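PDB 6QIX: P43 from Trichuris muris, which is the major secreted protein of this whipworm, tethers to matrix and inhibits interleukin-13 function, probably by binding the cytokine. Local coordinates for residues Pro30-Cys34 / Glu98-Cys102; Leu46-Met52 / Phe79-Arg85; Cys74-Ser78 / Cys166-Tyr171; Lys155-Glu159 / His315-Asp319; Ala190-Pro194 / Lys249-Arg253. One frame throughout, in Å; residues are numbered along the deposited sequence.

Interaction 1 (Pro30-Cys34 / Glu98-Cys102); sequences PWTDC and EVEVC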
# COMPACT_ATOMS: atom_id res chain seq x y z
N PRO A 30 10.91 23.69 -12.73
CA PRO A 30 11.11 23.02 -14.01
C PRO A 30 10.78 21.53 -13.95
O PRO A 30 10.90 20.87 -12.91
CB PRO A 30 12.60 23.25 -14.33
CG PRO A 30 13.25 23.67 -13.03
CD PRO A 30 12.15 24.29 -12.18
N TRP A 31 10.33 21.02 -15.09
CA TRP A 31 10.15 19.60 -15.29
C TRP A 31 11.47 18.86 -15.08
O TRP A 31 12.52 19.30 -15.55
CB TRP A 31 9.67 19.31 -16.70
CG TRP A 31 8.23 19.60 -17.01
CD1 TRP A 31 7.74 20.68 -17.69
CD2 TRP A 31 7.11 18.77 -16.71
NE1 TRP A 31 6.37 20.58 -17.82
CE2 TRP A 31 5.96 19.41 -17.22
CE3 TRP A 31 6.96 17.54 -16.05
CZ2 TRP A 31 4.68 18.87 -17.10
CZ3 TRP A 31 5.70 17.00 -15.93
CH2 TRP A 31 4.57 17.67 -16.44
N THR A 32 11.39 17.68 -14.46
CA THR A 32 12.56 16.83 -14.35
C THR A 32 12.88 16.19 -15.70
O THR A 32 12.13 16.31 -16.67
CB THR A 32 12.34 15.71 -13.34
OG1 THR A 32 11.23 14.90 -13.75
CG2 THR A 32 12.04 16.26 -11.95
N ASP A 33 14.00 15.48 -15.75
CA ASP A 33 14.23 14.47 -16.77
C ASP A 33 13.25 13.29 -16.58
O ASP A 33 12.52 13.21 -15.59
CB ASP A 33 15.67 13.97 -16.70
CG ASP A 33 16.65 14.92 -17.36
OD1 ASP A 33 17.88 14.79 -17.10
OD2 ASP A 33 16.21 15.81 -18.14
N CYS A 34 13.25 12.36 -17.53
CA CYS A 34 12.49 11.13 -17.32
C CYS A 34 13.07 10.37 -16.13
O CYS A 34 14.27 10.11 -16.08
CB CYS A 34 12.52 10.25 -18.57
SG CYS A 34 11.62 10.97 -20.02
N GLU A 98 2.62 17.47 -11.13
CA GLU A 98 2.14 17.08 -12.45
C GLU A 98 3.06 16.02 -13.02
O GLU A 98 4.28 16.09 -12.82
CB GLU A 98 2.09 18.28 -13.39
CG GLU A 98 0.79 18.43 -14.11
CD GLU A 98 0.64 19.79 -14.73
OE1 GLU A 98 1.66 20.32 -15.22
OE2 GLU A 98 -0.51 20.31 -14.72
N VAL A 99 2.48 15.03 -13.71
CA VAL A 99 3.22 13.91 -14.27
C VAL A 99 2.96 13.82 -15.77
O VAL A 99 1.82 13.97 -16.24
CB VAL A 99 2.84 12.60 -13.56
CG1 VAL A 99 3.24 11.37 -14.35
CG2 VAL A 99 3.49 12.51 -12.16
N GLU A 100 4.04 13.58 -16.53
CA GLU A 100 3.95 13.33 -17.97
C GLU A 100 4.73 12.06 -18.26
O GLU A 100 5.95 12.00 -18.04
CB GLU A 100 4.52 14.49 -18.79
CG GLU A 100 4.40 14.31 -20.30
CD GLU A 100 5.12 15.43 -21.07
OE1 GLU A 100 5.32 16.53 -20.50
OE2 GLU A 100 5.47 15.20 -22.25
N VAL A 101 4.04 11.05 -18.78
CA VAL A 101 4.68 9.78 -19.07
C VAL A 101 5.67 9.94 -20.21
O VAL A 101 5.42 10.66 -21.19
CB VAL A 101 3.63 8.72 -19.42
CG1 VAL A 101 4.28 7.50 -19.96
CG2 VAL A 101 2.77 8.36 -18.20
N CYS A 102 6.78 9.24 -20.11
CA CYS A 102 7.80 9.19 -21.17
C CYS A 102 7.53 7.93 -22.00
O CYS A 102 8.05 6.86 -21.71
CB CYS A 102 9.19 9.19 -20.55
SG CYS A 102 9.59 10.74 -19.71
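Pro-30 opens the segment 30-34 and lies clear of the strand. Trp-31 has the largest buried area of any residue here. Its CA-to-CB bond points sideways, but the far end of the indole (CZ3, CH2) comes up to the backbone of strand 95-101. Trp-31 CZ3 lies 3.5 Å from Glu-98 O, and Trp-31 CH2 packs 4.0 Å from Glu-100 CB. Glu-100 OE1 lies over one face of the ring. Thr-32 stays out of reach of the strand; its OG1 donates to Asp-33 O (2.8 Å). Asp-33 points away. Cys-34 turns toward the strand, and its SG bonds to Cys-102 SG at 2.1 Å. The disulfide torsion of -94° is close to the relaxed value. Tryptophan and cystine thus fasten the segment at two points, while between them the backbones stay apart. The spacing Trp-28, Trp-31, Cys-34 matches the WxxWxxC signature of thrombospondin type 1 repeats, so this is probably the first strand-like segment of such a domain. The gap is filled by strand 79-85, which pairs with strand 95-101. Phe-81 of that strand is hydrogen-bonded to the backbone of Thr-32 and, through its N, to Thr-32 OG1. Arg-82 of the same strand packs against Trp-31 and makes a salt bridge to Glu-98. The segment 30-34 runs as an irregular third, strand-like segment next to strand 79-85.

Interaction 2 (Leu46-Met52 / Phe79-Arg85); sequences LSHACGM and FKFRCRR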
# COMPACT_ATOMS: atom_id res chain seq x y z
N LEU A 46 12.15 13.43 -7.07
CA LEU A 46 10.85 14.06 -6.80
C LEU A 46 10.97 15.14 -5.74
O LEU A 46 10.39 16.23 -5.88
CB LEU A 46 9.82 13.01 -6.34
CG LEU A 46 9.43 11.96 -7.39
CD1 LEU A 46 8.52 10.89 -6.77
CD2 LEU A 46 8.75 12.62 -8.57
N SER A 47 11.71 14.85 -4.67
CA SER A 47 11.86 15.80 -3.58
C SER A 47 12.64 17.02 -4.05
O SER A 47 12.23 18.16 -3.83
CB SER A 47 12.54 15.09 -2.40
OG SER A 47 13.06 16.02 -1.48
N HIS A 48 13.74 16.80 -4.78
CA HIS A 48 14.49 17.93 -5.30
C HIS A 48 13.64 18.77 -6.25
O HIS A 48 13.79 20.00 -6.30
CB HIS A 48 15.75 17.45 -6.03
CG HIS A 48 16.76 16.83 -5.12
ND1 HIS A 48 17.83 16.10 -5.58
CD2 HIS A 48 16.84 16.81 -3.77
CE1 HIS A 48 18.53 15.66 -4.56
NE2 HIS A 48 17.96 16.08 -3.44
N ALA A 49 12.77 18.12 -7.03
CA ALA A 49 11.89 18.84 -7.95
C ALA A 49 10.99 19.82 -7.21
O ALA A 49 10.64 20.87 -7.76
CB ALA A 49 11.04 17.85 -8.75
N CYS A 50 10.57 19.48 -6.00
CA CYS A 50 9.79 20.38 -5.16
C CYS A 50 10.66 21.34 -4.37
O CYS A 50 10.15 22.09 -3.53
CB CYS A 50 8.91 19.58 -4.19
SG CYS A 50 7.53 18.69 -5.00
N GLY A 51 11.97 21.32 -4.58
CA GLY A 51 12.86 22.22 -3.86
C GLY A 51 13.07 21.83 -2.42
O GLY A 51 13.15 22.71 -1.55
N MET A 52 13.18 20.53 -2.13
CA MET A 52 13.32 20.05 -0.77
C MET A 52 14.40 18.99 -0.70
O MET A 52 14.57 18.20 -1.64
CB MET A 52 12.00 19.47 -0.27
CG MET A 52 10.81 20.27 -0.71
SD MET A 52 9.29 19.51 -0.18
CE MET A 52 9.16 20.14 1.49
N PHE A 79 8.62 8.57 -16.25
CA PHE A 79 7.81 9.79 -16.32
C PHE A 79 8.62 10.98 -15.85
O PHE A 79 9.57 10.84 -15.09
CB PHE A 79 6.56 9.67 -15.45
CG PHE A 79 6.84 9.53 -14.01
CD1 PHE A 79 6.79 10.65 -13.18
CD2 PHE A 79 7.15 8.29 -13.46
CE1 PHE A 79 7.02 10.52 -11.83
CE2 PHE A 79 7.40 8.16 -12.08
CZ PHE A 79 7.34 9.28 -11.28
N LYS A 80 8.25 12.15 -16.37
CA LYS A 80 8.72 13.44 -15.87
C LYS A 80 7.74 13.97 -14.85
O LYS A 80 6.55 13.65 -14.90
CB LYS A 80 8.83 14.45 -16.99
CG LYS A 80 9.61 13.99 -18.16
CD LYS A 80 9.73 15.16 -19.15
CE LYS A 80 10.53 14.78 -20.37
NZ LYS A 80 10.63 15.93 -21.28
N PHE A 81 8.24 14.83 -13.95
CA PHE A 81 7.48 15.42 -12.86
C PHE A 81 7.81 16.90 -12.74
O PHE A 81 8.93 17.33 -13.01
CB PHE A 81 7.79 14.65 -11.55
CG PHE A 81 7.17 15.20 -10.29
CD1 PHE A 81 5.86 14.87 -9.95
CD2 PHE A 81 7.92 15.97 -9.42
CE1 PHE A 81 5.30 15.33 -8.76
CE2 PHE A 81 7.36 16.44 -8.23
CZ PHE A 81 6.06 16.12 -7.91
N ARG A 82 6.83 17.68 -12.29
CA ARG A 82 7.08 19.05 -11.89
C ARG A 82 6.18 19.38 -10.72
O ARG A 82 5.16 18.74 -10.50
CB ARG A 82 6.88 20.04 -13.05
CG ARG A 82 5.46 20.24 -13.51
CD ARG A 82 5.42 21.37 -14.57
NE ARG A 82 4.08 21.57 -15.10
CZ ARG A 82 3.74 22.58 -15.90
NH1 ARG A 82 4.65 23.49 -16.26
NH2 ARG A 82 2.48 22.67 -16.34
N CYS A 83 6.58 20.41 -9.97
CA CYS A 83 6.02 20.68 -8.66
C CYS A 83 5.79 22.17 -8.48
O CYS A 83 6.46 23.01 -9.09
CB CYS A 83 6.97 20.15 -7.56
SG CYS A 83 6.35 20.16 -5.85
N ARG A 84 4.82 22.49 -7.64
CA ARG A 84 4.61 23.87 -7.22
C ARG A 84 4.29 23.88 -5.74
O ARG A 84 3.89 22.86 -5.17
CB ARG A 84 3.50 24.54 -8.02
CG ARG A 84 2.15 23.87 -7.93
CD ARG A 84 1.23 24.50 -8.98
NE ARG A 84 -0.10 23.89 -8.99
CZ ARG A 84 -1.10 24.28 -9.76
NH1 ARG A 84 -0.93 25.29 -10.59
NH2 ARG A 84 -2.28 23.67 -9.70
N ARG A 85 4.46 25.04 -5.11
CA ARG A 85 4.51 25.13 -3.66
C ARG A 85 3.66 26.28 -3.15
O ARG A 85 3.46 27.28 -3.85
CB ARG A 85 5.96 25.31 -3.20
CG ARG A 85 6.21 25.02 -1.73
CD ARG A 85 7.67 24.59 -1.55
NE ARG A 85 8.09 24.52 -0.15
CZ ARG A 85 9.28 24.05 0.24
NH1 ARG A 85 10.15 23.61 -0.66
NH2 ARG A 85 9.59 24.01 1.54
O HOH W 1 9.30 20.84 -10.48
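Arg-85 supplies the direct polar link between the two segments. Its NH1 donates to Cys-50 O at 3.2 Å, and weakly to Gly-51 O at 3.3 Å. Met-52 CE lies over one face of the guanidinium. Gly-51 has positive phi and ends the helix in a Schellman motif: Met-52 N bonds to Ser-47 O (3.1 Å) and Gly-51 N to His-48 O (2.8 Å). Ser-47 OG donates to Met-52 O at 2.7 Å. The contact sets the end of helix 39-49 on strand 79-85 of what is probably a thrombospondin type 1-like domain. The Cys-50 SG to Cys-83 SG disulfide (2.1 Å) joins the helix end to the strand. Water 1 donates to Ala-49 O (3.0 Å) and accepts from Cys-83 N (2.8 Å). The Phe-81 ring is packed by apolar groups: Leu-46 CD2 makes a CH-pi contact over its face, 3.8 Å from the centroid, while Cys-50 SG and Ala-49 CB meet its edge. Arg-82 makes a salt bridge to Glu-98, and Arg-84 to Asp-96 and Asp-27.

Interaction 3 (Cys74-Ser78 / Cys166-Tyr171); sequences CGHCS and CCCGDY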
# COMPACT_ATOMS: atom_id res chain seq x y z
N CYS A 74 11.39 1.36 -18.85
CA CYS A 74 10.62 0.38 -19.61
C CYS A 74 9.13 0.65 -19.37
O CYS A 74 8.73 1.28 -18.41
CB CYS A 74 11.06 -1.08 -19.34
SG CYS A 74 10.96 -1.56 -17.67
N GLY A 75 8.30 0.12 -20.29
CA GLY A 75 6.91 -0.20 -19.99
C GLY A 75 5.93 0.94 -19.99
O GLY A 75 4.78 0.76 -19.55
N HIS A 76 6.34 2.11 -20.51
CA HIS A 76 5.59 3.35 -20.29
C HIS A 76 5.51 3.70 -18.79
O HIS A 76 4.59 4.39 -18.34
CB HIS A 76 4.19 3.29 -20.93
CG HIS A 76 4.21 2.85 -22.37
ND1 HIS A 76 4.09 3.73 -23.42
CD2 HIS A 76 4.34 1.62 -22.93
CE1 HIS A 76 4.16 3.08 -24.57
NE2 HIS A 76 4.32 1.79 -24.30
N CYS A 77 6.49 3.23 -18.01
CA CYS A 77 6.51 3.43 -16.56
C CYS A 77 7.40 4.60 -16.12
O CYS A 77 7.31 5.03 -14.96
CB CYS A 77 6.94 2.14 -15.86
SG CYS A 77 5.80 0.75 -16.09
N SER A 78 8.28 5.08 -16.99
CA SER A 78 9.09 6.24 -16.71
C SER A 78 8.30 7.52 -17.00
O SER A 78 7.44 7.57 -17.89
CB SER A 78 10.38 6.18 -17.55
OG SER A 78 11.20 7.30 -17.33
N CYS A 166 5.60 -6.37 -17.30
CA CYS A 166 4.80 -5.24 -16.78
C CYS A 166 4.82 -4.04 -17.71
O CYS A 166 5.85 -3.74 -18.32
CB CYS A 166 5.30 -4.77 -15.44
SG CYS A 166 5.36 -6.04 -14.12
N CYS A 167 3.68 -3.35 -17.79
CA CYS A 167 3.49 -2.12 -18.53
C CYS A 167 2.69 -1.20 -17.60
O CYS A 167 2.01 -1.69 -16.70
CB CYS A 167 2.70 -2.34 -19.85
SG CYS A 167 3.33 -3.57 -20.93
N CYS A 168 2.70 0.12 -17.85
CA CYS A 168 2.02 1.05 -16.96
C CYS A 168 0.92 1.87 -17.63
O CYS A 168 0.92 2.08 -18.85
CB CYS A 168 3.01 2.05 -16.33
SG CYS A 168 4.09 1.35 -15.08
N GLY A 169 -0.02 2.31 -16.79
CA GLY A 169 -1.01 3.31 -17.19
C GLY A 169 -1.98 2.78 -18.25
O GLY A 169 -2.64 1.77 -18.03
N ASP A 170 -2.12 3.51 -19.37
CA ASP A 170 -2.99 3.07 -20.45
C ASP A 170 -2.48 1.84 -21.21
O ASP A 170 -3.18 1.33 -22.11
CB ASP A 170 -3.18 4.23 -21.45
CG ASP A 170 -3.81 5.47 -20.84
OD1 ASP A 170 -4.54 5.39 -19.83
OD2 ASP A 170 -3.60 6.57 -21.41
N TYR A 171 -1.26 1.39 -20.93
CA TYR A 171 -0.66 0.24 -21.60
C TYR A 171 -0.67 -0.96 -20.68
O TYR A 171 -0.46 -0.83 -19.47
CB TYR A 171 0.79 0.58 -22.06
CG TYR A 171 0.78 1.54 -23.22
CD1 TYR A 171 0.87 1.09 -24.53
CD2 TYR A 171 0.68 2.90 -23.02
CE1 TYR A 171 0.81 1.95 -25.57
CE2 TYR A 171 0.62 3.77 -24.08
CZ TYR A 171 0.69 3.29 -25.35
OH TYR A 171 0.66 4.14 -26.44
O HOH W 2 1.91 4.86 -18.62
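His-76 has positive phi, uncommon for a residue other than glycine, though expected at this position of a type I' turn. It sits with Gly-75 at the corners of such a turn, from Cys-74 to Cys-77. Its chi1 is m (-51°), which lays the imidazole flat on the Tyr-171 ring, also m. The rings stack face to face, with centroids 3.6 Å apart and planes at 3°; His-76 ND1 is hydrogen-bonded to His-103 ND1. Tyr-171 closes a type II' turn that begins at Cys-168, with Gly-169 at the corner. The I' turn docks on the end of strand 163-168 and the II' turn that follows it, in a disulfide-rich region. Cys-77 and Cys-168 both take m rotamers, which bring their SG atoms to 2.1 Å with a torsion of 96°. Cys-74 (p) is directed instead to Cys-109, Cys-166 (m) to Cys-157 and Cys-167 (m) to Cys-180. Cys-168 N donates to Gly-75 O at 2.8 Å.

Interaction 4 (Lys155-Glu159 / His315-Asp319); sequences KHCIE and HWKRD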
# COMPACT_ATOMS: atom_id res chain seq x y z
N LYS A 155 1.09 0.14 -12.38
CA LYS A 155 1.67 -1.04 -13.01
C LYS A 155 0.61 -2.10 -13.29
O LYS A 155 -0.37 -2.26 -12.53
CB LYS A 155 2.79 -1.64 -12.14
CG LYS A 155 4.13 -0.95 -12.26
CD LYS A 155 4.01 0.40 -11.60
CE LYS A 155 5.31 1.05 -11.30
NZ LYS A 155 5.17 2.57 -11.16
N HIS A 156 0.78 -2.79 -14.41
CA HIS A 156 -0.06 -3.89 -14.89
C HIS A 156 0.88 -5.02 -15.29
O HIS A 156 1.62 -4.90 -16.27
CB HIS A 156 -0.93 -3.46 -16.07
CG HIS A 156 -1.73 -2.20 -15.81
ND1 HIS A 156 -2.70 -2.11 -14.83
CD2 HIS A 156 -1.69 -0.98 -16.40
CE1 HIS A 156 -3.24 -0.90 -14.84
NE2 HIS A 156 -2.64 -0.19 -15.79
N CYS A 157 0.87 -6.11 -14.52
CA CYS A 157 1.84 -7.19 -14.68
C CYS A 157 1.16 -8.51 -14.92
O CYS A 157 0.13 -8.80 -14.33
CB CYS A 157 2.74 -7.35 -13.43
SG CYS A 157 3.63 -5.89 -12.93
N ILE A 158 1.77 -9.33 -15.79
CA ILE A 158 1.41 -10.73 -15.93
C ILE A 158 2.66 -11.55 -15.67
O ILE A 158 3.78 -11.07 -15.82
CB ILE A 158 0.80 -11.08 -17.31
CG1 ILE A 158 1.85 -10.88 -18.40
CG2 ILE A 158 -0.40 -10.20 -17.56
CD1 ILE A 158 1.42 -11.34 -19.79
N GLU A 159 2.47 -12.80 -15.29
CA GLU A 159 3.57 -13.73 -15.07
C GLU A 159 3.82 -14.56 -16.32
O GLU A 159 2.88 -15.11 -16.89
CB GLU A 159 3.25 -14.63 -13.89
CG GLU A 159 4.42 -15.52 -13.47
CD GLU A 159 4.08 -16.44 -12.32
OE1 GLU A 159 3.23 -16.05 -11.48
OE2 GLU A 159 4.67 -17.56 -12.26
N HIS A 315 -5.07 -9.44 -14.16
CA HIS A 315 -4.25 -8.59 -13.29
C HIS A 315 -5.10 -7.54 -12.57
O HIS A 315 -4.83 -7.22 -11.40
CB HIS A 315 -3.07 -7.92 -14.05
CG HIS A 315 -3.45 -7.13 -15.25
ND1 HIS A 315 -4.02 -5.88 -15.17
CD2 HIS A 315 -3.31 -7.39 -16.58
CE1 HIS A 315 -4.28 -5.44 -16.40
NE2 HIS A 315 -3.83 -6.33 -17.27
N TRP A 316 -6.14 -7.01 -13.21
CA TRP A 316 -6.92 -5.92 -12.58
C TRP A 316 -7.72 -6.43 -11.38
O TRP A 316 -7.95 -5.70 -10.40
CB TRP A 316 -7.85 -5.25 -13.61
CG TRP A 316 -8.89 -6.17 -14.25
CD1 TRP A 316 -8.79 -6.83 -15.48
CD2 TRP A 316 -10.15 -6.54 -13.70
NE1 TRP A 316 -9.90 -7.59 -15.69
CE2 TRP A 316 -10.76 -7.43 -14.62
CE3 TRP A 316 -10.84 -6.20 -12.51
CZ2 TRP A 316 -12.03 -7.99 -14.39
CZ3 TRP A 316 -12.08 -6.74 -12.27
CH2 TRP A 316 -12.68 -7.64 -13.24
N LYS A 317 -8.12 -7.69 -11.44
CA LYS A 317 -8.87 -8.28 -10.35
C LYS A 317 -7.93 -8.71 -9.23
O LYS A 317 -8.21 -8.45 -8.05
CB LYS A 317 -9.70 -9.44 -10.87
CG LYS A 317 -10.59 -10.07 -9.80
CD LYS A 317 -11.37 -11.26 -10.30
CE LYS A 317 -12.26 -10.91 -11.46
NZ LYS A 317 -13.51 -11.72 -11.44
N ARG A 318 -6.81 -9.38 -9.58
CA ARG A 318 -5.78 -9.69 -8.58
C ARG A 318 -5.35 -8.43 -7.83
O ARG A 318 -5.24 -8.42 -6.59
CB ARG A 318 -4.59 -10.33 -9.29
CG ARG A 318 -3.47 -10.86 -8.38
CD ARG A 318 -2.37 -9.79 -8.06
NE ARG A 318 -1.92 -9.11 -9.27
CZ ARG A 318 -1.12 -9.63 -10.19
NH1 ARG A 318 -0.64 -10.84 -10.04
NH2 ARG A 318 -0.83 -8.94 -11.29
N ASP A 319 -5.06 -7.35 -8.56
CA ASP A 319 -4.59 -6.11 -7.94
C ASP A 319 -5.65 -5.53 -7.01
O ASP A 319 -5.35 -5.05 -5.90
CB ASP A 319 -4.22 -5.10 -9.03
CG ASP A 319 -2.94 -5.48 -9.80
OD1 ASP A 319 -2.20 -6.35 -9.25
OD2 ASP A 319 -2.67 -4.90 -10.90
O HOH W 3 -3.02 -2.36 -11.40
O HOH W 4 -3.86 -4.05 -13.08
O HOH W 5 -0.52 -5.97 -11.90
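His-315 lies at the centre of this contact. It sits in the first turn of helix 315-325, and its p rotamer lays the imidazole along strand 155-159. His-156 CB makes a CH-pi contact over the face of that ring, 4.1 Å from its centroid. Ile-158 CG2 approaches His-315 CD2 at 4.2 Å, and Cys-157 O lies 3.3 Å from His-315 CB. The His-156 ring meets the His-315 ring obliquely, with planes at 42°. Water 4 lies between them, 2.9 Å from His-156 ND1 and 2.8 Å from His-315 ND1. The strand is an outer one of the three-stranded antiparallel sheet 109-112, 163-168 and 155-160. The helix crosses it at 108°, with axes 8.7 Å apart, and so brings a helix from late in the chain against a sheet from its first half. Cys-157 is the third main residue. Its SG is held by Cys-166 in the adjacent strand, and its backbone faces the helix. Arg-318 NH2 donates a weak bond to Cys-157 O at 3.2 Å. Water 5 accepts from Cys-157 N (3.0 Å) and from Arg-318 NH2 (3.0 Å). Arg-318 NE makes a salt bridge with Asp-319 OD1 at 2.8 Å. Asp-319 OD2 accepts from waters 3, 4 and 5, each at 2.6 Å, and water 3 also donates to Lys-155 O at 2.9 Å.

Interaction 5 (Ala190-Pro194 / Lys249-Arg253); sequences AYGPP and KCMKR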
# COMPACT_ATOMS: atom_id res chain seq x y z
N ALA A 190 -18.84 5.11 -12.66
CA ALA A 190 -18.48 6.10 -11.66
C ALA A 190 -18.66 5.58 -10.24
O ALA A 190 -19.66 4.90 -9.92
CB ALA A 190 -19.34 7.36 -11.84
N TYR A 191 -17.71 5.93 -9.38
CA TYR A 191 -17.83 5.61 -7.96
C TYR A 191 -18.98 6.40 -7.36
O TYR A 191 -19.25 7.55 -7.76
CB TYR A 191 -16.56 5.96 -7.20
CG TYR A 191 -15.37 5.06 -7.45
CD1 TYR A 191 -15.31 3.77 -6.93
CD2 TYR A 191 -14.29 5.50 -8.20
CE1 TYR A 191 -14.23 2.94 -7.17
CE2 TYR A 191 -13.20 4.69 -8.40
CZ TYR A 191 -13.18 3.41 -7.89
OH TYR A 191 -12.07 2.59 -8.09
N GLY A 192 -19.66 5.77 -6.37
CA GLY A 192 -20.60 6.49 -5.54
C GLY A 192 -19.87 7.27 -4.47
O GLY A 192 -18.61 7.30 -4.41
N PRO A 193 -20.64 7.92 -3.61
CA PRO A 193 -20.04 8.68 -2.53
C PRO A 193 -19.26 7.77 -1.59
O PRO A 193 -19.69 6.64 -1.32
CB PRO A 193 -21.24 9.32 -1.81
CG PRO A 193 -22.47 8.69 -2.37
CD PRO A 193 -22.11 8.05 -3.66
N PRO A 194 -18.10 8.21 -1.10
CA PRO A 194 -17.39 7.38 -0.09
C PRO A 194 -18.22 7.19 1.18
O PRO A 194 -18.99 8.07 1.57
CB PRO A 194 -16.13 8.19 0.22
CG PRO A 194 -16.05 9.24 -0.80
CD PRO A 194 -17.41 9.48 -1.37
N LYS A 249 -12.73 2.91 5.07
CA LYS A 249 -13.61 3.77 4.27
C LYS A 249 -13.67 3.20 2.86
O LYS A 249 -12.64 2.84 2.31
CB LYS A 249 -13.06 5.19 4.22
CG LYS A 249 -13.89 6.17 3.46
CD LYS A 249 -13.36 7.59 3.59
CE LYS A 249 -13.67 8.16 4.97
NZ LYS A 249 -13.72 9.65 4.98
N CYS A 250 -14.88 3.11 2.32
CA CYS A 250 -15.15 2.38 1.08
C CYS A 250 -15.54 3.37 -0.00
O CYS A 250 -16.30 4.29 0.27
CB CYS A 250 -16.38 1.42 1.19
SG CYS A 250 -16.66 0.65 2.72
N MET A 251 -15.09 3.10 -1.24
CA MET A 251 -15.66 3.69 -2.45
C MET A 251 -16.00 2.56 -3.39
O MET A 251 -15.14 1.71 -3.67
CB MET A 251 -14.70 4.66 -3.08
CG MET A 251 -14.72 6.02 -2.42
SD MET A 251 -13.55 7.05 -3.27
CE MET A 251 -14.22 7.04 -4.92
N LYS A 252 -17.22 2.56 -3.91
CA LYS A 252 -17.73 1.43 -4.69
C LYS A 252 -18.28 1.91 -6.02
O LYS A 252 -18.90 2.97 -6.11
CB LYS A 252 -18.83 0.69 -3.90
CG LYS A 252 -19.36 -0.56 -4.63
CD LYS A 252 -20.37 -1.35 -3.76
CE LYS A 252 -21.46 -2.01 -4.62
NZ LYS A 252 -21.82 -3.38 -4.11
N ARG A 253 -18.06 1.09 -7.05
CA ARG A 253 -18.64 1.33 -8.37
C ARG A 253 -19.16 0.01 -8.91
O ARG A 253 -18.82 -1.08 -8.43
CB ARG A 253 -17.60 1.97 -9.30
CG ARG A 253 -16.43 1.06 -9.59
CD ARG A 253 -15.39 1.79 -10.43
NE ARG A 253 -14.17 0.98 -10.57
CZ ARG A 253 -13.02 1.41 -11.06
NH1 ARG A 253 -12.90 2.67 -11.50
NH2 ARG A 253 -12.00 0.56 -11.12
O HOH W 6 -19.31 4.19 -2.63
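The ring of Tyr-191 lies between Met-251 of strand 246-252 and Arg-253, the residue just after that strand. Arg-253 CD makes a CH-pi contact over one face, 3.9 Å from the centroid. On the opposite side, Met-251 SD is 5.3 Å from the centroid, a Met-aromatic contact of oblique geometry, and Met-251 CE is 3.4 Å from Tyr-191 CG. Trp-197 and Cys-200, which follow the segment 190-194, keep the W-x-x-C spacing of Trp-31 and Cys-34, so this is probably a second thrombospondin type 1 repeat. Lys-249 makes a cation-pi contact with Trp-197. The segment runs nearly antiparallel to strand 249-252, with end-to-end directions 163° apart, but it is not a regular strand. Pro-193 and Pro-194 have no amide hydrogen to give. Gly-192 N does donate, to Lys-252 O at 2.9 Å. Pro-194 CB packs 3.7 Å from Met-251 CG. The strand pairs with strand 262-268, and Cys-250 is disulfide-bonded to Cys-216 at the end of helix 205-216. Arg-253 NE donates a hydrogen bond to Phe-260 O. Where the two backbones separate, water 6 fills the gap: it accepts from Lys-252 N at 2.9 Å and donates to Pro-193 O at 2.8 Å.

In the fold
Interactions 1 and 2 share the two-stranded sheet 79-85 and 95-101, with centres 9 Å apart. They meet where Glu-98 OE1 bridges Arg-82 NE at 2.7 Å. Interaction 3 adjoins interaction 1 through Cys-102 N and Ser-78 O (2.9 Å), and leads on to interaction 4, 12 Å away between centres. There the Cys-166 SG to Cys-157 SG disulfide (2.1 Å) joins neighbouring strands. Interaction 4 connects this first half to a helix of the second. Interaction 5 lies in the second half, about 30 Å between centres from interactions 1 and 2. It probably belongs to a second thrombospondin-like repeat. A bound calcium ion is about 12 Å from the side chain of Lys-249.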